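Local coordinates for protein nitrite transporter NirC (Salmonella enterica subsp. enterica serovar Typhimurium, PDB 4FC4) that forms a channel of the formate/nitrite transporter family that carries nitrite into and out of the cell across the cytoplasmic membrane, at residues V38-G49 and V60-A68. Residues are numbered along the deposited sequence; the frame is centred on the assembly and turned at random.
Sequences VGLGIILIFTLG and VMGATFGIA
Met61 sends CG off anti to its own carbonyl carbon (chi1 -70°) and then bends at chi3 (75°), which carries its methyl onto the ring of Phe46. There Met61 CE sits over the centre of one face, 3.6 Å from the centroid of the Phe46 ring, a CH-pi contact. SD stands farther out above the same face, giving a Met-aromatic pair; helix 137-147 also packs on this ring. Ile45 crosses Met61 at about a right angle and brings Ile45 CD1 to 3.8 Å from Met61 CE. The CG2 branch of Ile45, anti to the carbonyl carbon, lies 3.3 Å from Met61 O and also meets Thr64 OG1. Thr64 OG1 donates to Val60 O at 2.8 Å, tilted 27° from the carbonyl plane, with Leu48 CD1 against the threonine. The second predicted transmembrane span of this FNT channel is interrupted around here, between helix 57-63 and helix 67-75, while helix 24-51 runs unbroken alongside. Phe65 reaches Gly41, whose bare CA leaves room for it: the ring edge of Phe65 is turned to the backbone there, with Phe65 CE1 3.7 Å from Gly41 C, while Ile45 CD1 approaches obliquely. Ala68 CB lies over one face of that ring, toward its rim, and 4.0 Å from Val38 CA. On the flank facing a neighbouring subunit, Leu44 CD2 meets Ile67 CG2 at 4.0 Å, and Ile67 packs on Trp185 of that subunit.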
loop_
_atom_site.group_PDB
_atom_site.type_symbol
_atom_site.label_atom_id
_atom_site.label_comp_id
_atom_site.label_asym_id
_atom_site.label_seq_id
_atom_site.Cartn_x
_atom_site.Cartn_y
_atom_site.Cartn_z
ATOM N N VAL B 38 20.676 7.929 -5.182
ATOM C CA VAL B 38 19.965 7.814 -6.435
ATOM C C VAL B 38 20.477 6.575 -7.191
ATOM O O VAL B 38 19.663 5.792 -7.724
ATOM C CB VAL B 38 19.990 9.102 -7.277
ATOM C CG1 VAL B 38 19.225 8.908 -8.602
ATOM C CG2 VAL B 38 19.322 10.242 -6.520
ATOM N N GLY B 39 21.805 6.387 -7.191
ATOM C CA GLY B 39 22.452 5.207 -7.743
ATOM C C GLY B 39 21.906 3.860 -7.230
ATOM O O GLY B 39 21.707 2.940 -8.032
ATOM N N LEU B 40 21.737 3.715 -5.908
ATOM C CA LEU B 40 21.295 2.475 -5.347
ATOM C C LEU B 40 19.888 2.213 -5.915
ATOM O O LEU B 40 19.525 1.058 -6.177
ATOM C CB LEU B 40 21.297 2.533 -3.792
ATOM C CG LEU B 40 22.680 2.548 -3.040
ATOM C CD1 LEU B 40 22.510 2.998 -1.611
ATOM C CD2 LEU B 40 23.342 1.149 -3.042
ATOM N N GLY B 41 19.108 3.272 -6.145
ATOM C CA GLY B 41 17.876 3.157 -6.921
ATOM C C GLY B 41 18.033 2.655 -8.364
ATOM O O GLY B 41 17.262 1.800 -8.837
ATOM N N ILE B 42 19.023 3.185 -9.086
ATOM C CA ILE B 42 19.221 2.811 -10.464
ATOM C C ILE B 42 19.668 1.330 -10.552
ATOM O O ILE B 42 19.254 0.596 -11.453
ATOM C CB ILE B 42 20.340 3.650 -11.136
ATOM C CG1 ILE B 42 19.824 5.021 -11.575
ATOM C CG2 ILE B 42 20.856 2.862 -12.359
ATOM C CD1 ILE B 42 18.830 5.018 -12.762
ATOM N N ILE B 43 20.536 0.890 -9.640
ATOM C CA ILE B 43 20.983 -0.488 -9.670
ATOM C C ILE B 43 19.738 -1.364 -9.482
ATOM O O ILE B 43 19.560 -2.343 -10.229
ATOM C CB ILE B 43 22.068 -0.802 -8.609
ATOM C CG1 ILE B 43 23.349 0.019 -8.896
ATOM C CG2 ILE B 43 22.361 -2.308 -8.635
ATOM C CD1 ILE B 43 24.355 0.103 -7.772
ATOM N N LEU B 44 18.843 -0.964 -8.561
ATOM C CA LEU B 44 17.671 -1.786 -8.239
ATOM C C LEU B 44 16.838 -1.988 -9.508
ATOM O O LEU B 44 16.492 -3.112 -9.892
ATOM C CB LEU B 44 16.814 -1.160 -7.130
ATOM C CG LEU B 44 15.402 -1.782 -6.966
ATOM C CD1 LEU B 44 15.456 -3.313 -6.809
ATOM C CD2 LEU B 44 14.723 -1.169 -5.738
ATOM N N ILE B 45 16.548 -0.899 -10.201
ATOM C CA ILE B 45 15.513 -1.012 -11.241
ATOM C C ILE B 45 16.115 -1.597 -12.509
ATOM O O ILE B 45 15.450 -2.284 -13.228
ATOM C CB ILE B 45 14.804 0.323 -11.525
ATOM C CG1 ILE B 45 15.816 1.352 -12.078
ATOM C CG2 ILE B 45 14.080 0.836 -10.276
ATOM C CD1 ILE B 45 15.137 2.524 -12.780
ATOM N N PHE B 46 17.393 -1.361 -12.764
ATOM C CA PHE B 46 18.048 -2.084 -13.864
ATOM C C PHE B 46 18.243 -3.578 -13.608
ATOM O O PHE B 46 18.137 -4.352 -14.521
ATOM C CB PHE B 46 19.312 -1.371 -14.294
ATOM C CG PHE B 46 19.014 -0.218 -15.158
ATOM C CD1 PHE B 46 18.495 0.971 -14.591
ATOM C CD2 PHE B 46 19.128 -0.324 -16.568
ATOM C CE1 PHE B 46 18.143 2.059 -15.397
ATOM C CE2 PHE B 46 18.804 0.762 -17.372
ATOM C CZ PHE B 46 18.324 1.958 -16.779
ATOM N N THR B 47 18.481 -3.988 -12.367
ATOM C CA THR B 47 18.499 -5.393 -12.041
ATOM C C THR B 47 17.142 -6.002 -12.343
ATOM O O THR B 47 17.051 -7.086 -12.918
ATOM C CB THR B 47 18.876 -5.565 -10.548
ATOM O OG1 THR B 47 20.123 -4.845 -10.356
ATOM C CG2 THR B 47 19.086 -7.049 -10.159
ATOM N N LEU B 48 16.073 -5.319 -11.972
ATOM C CA LEU B 48 14.783 -5.901 -12.151
ATOM C C LEU B 48 14.409 -5.933 -13.635
ATOM O O LEU B 48 13.923 -6.959 -14.139
ATOM C CB LEU B 48 13.738 -5.161 -11.303
ATOM C CG LEU B 48 13.958 -5.239 -9.766
ATOM C CD1 LEU B 48 12.924 -4.347 -9.057
ATOM C CD2 LEU B 48 13.852 -6.670 -9.264
ATOM N N GLY B 49 14.629 -4.809 -14.314
ATOM C CA GLY B 49 14.240 -4.644 -15.709
ATOM C C GLY B 49 15.003 -5.606 -16.558
ATOM O O GLY B 49 14.454 -6.136 -17.518
ATOM N N VAL B 60 7.497 -1.885 -14.082
ATOM C CA VAL B 60 8.224 -2.408 -12.958
ATOM C C VAL B 60 9.364 -1.491 -12.535
ATOM O O VAL B 60 9.586 -1.216 -11.342
ATOM C CB VAL B 60 8.700 -3.854 -13.240
ATOM C CG1 VAL B 60 9.741 -4.323 -12.178
ATOM C CG2 VAL B 60 7.475 -4.792 -13.320
ATOM N N MET B 61 10.110 -1.033 -13.518
ATOM C CA MET B 61 11.206 -0.158 -13.238
ATOM C C MET B 61 10.660 1.159 -12.655
ATOM O O MET B 61 11.302 1.744 -11.812
ATOM C CB MET B 61 12.043 0.080 -14.489
ATOM C CG MET B 61 12.816 -1.138 -14.895
ATOM S SD MET B 61 13.782 -0.871 -16.381
ATOM C CE MET B 61 15.153 0.131 -15.779
ATOM N N GLY B 62 9.470 1.598 -13.074
ATOM C CA GLY B 62 8.901 2.857 -12.579
ATOM C C GLY B 62 8.432 2.644 -11.158
ATOM O O GLY B 62 8.742 3.442 -10.288
ATOM N N ALA B 63 7.702 1.554 -10.928
ATOM C CA ALA B 63 7.120 1.278 -9.625
ATOM C C ALA B 63 8.189 1.035 -8.524
ATOM O O ALA B 63 7.878 1.065 -7.337
ATOM C CB ALA B 63 6.139 0.094 -9.723
ATOM N N THR B 64 9.428 0.769 -8.899
ATOM C CA THR B 64 10.433 0.380 -7.904
ATOM C C THR B 64 11.533 1.410 -7.800
ATOM O O THR B 64 12.453 1.239 -7.008
ATOM C CB THR B 64 11.046 -1.032 -8.155
ATOM O OG1 THR B 64 11.628 -1.077 -9.477
ATOM C CG2 THR B 64 9.967 -2.147 -8.019
ATOM N N PHE B 65 11.439 2.495 -8.561
ATOM C CA PHE B 65 12.484 3.509 -8.507
ATOM C C PHE B 65 12.299 4.461 -7.327
ATOM O O PHE B 65 13.241 5.177 -6.942
ATOM C CB PHE B 65 12.564 4.274 -9.813
ATOM C CG PHE B 65 13.773 5.188 -9.900
ATOM C CD1 PHE B 65 15.056 4.675 -9.773
ATOM C CD2 PHE B 65 13.619 6.604 -10.099
ATOM C CE1 PHE B 65 16.188 5.526 -9.875
ATOM C CE2 PHE B 65 14.731 7.436 -10.188
ATOM C CZ PHE B 65 16.025 6.894 -10.088
ATOM N N GLY B 66 11.095 4.433 -6.711
ATOM C CA GLY B 66 10.777 5.300 -5.549
ATOM C C GLY B 66 11.857 5.458 -4.451
ATOM O O GLY B 66 12.013 6.528 -3.852
ATOM N N ILE B 67 12.565 4.377 -4.144
ATOM C CA ILE B 67 13.594 4.410 -3.113
ATOM C C ILE B 67 14.583 5.558 -3.373
ATOM O O ILE B 67 15.080 6.183 -2.425
ATOM C CB ILE B 67 14.285 3.029 -2.975
ATOM C CG1 ILE B 67 15.440 3.094 -1.965
ATOM C CG2 ILE B 67 14.741 2.569 -4.342
ATOM C CD1 ILE B 67 15.882 1.771 -1.434
ATOM N N ALA B 68 14.832 5.875 -4.641
ATOM C CA ALA B 68 15.923 6.818 -4.975
ATOM C C ALA B 68 15.703 8.172 -4.299
ATOM O O ALA B 68 16.565 8.662 -3.596
ATOM C CB ALA B 68 16.085 7.015 -6.512
#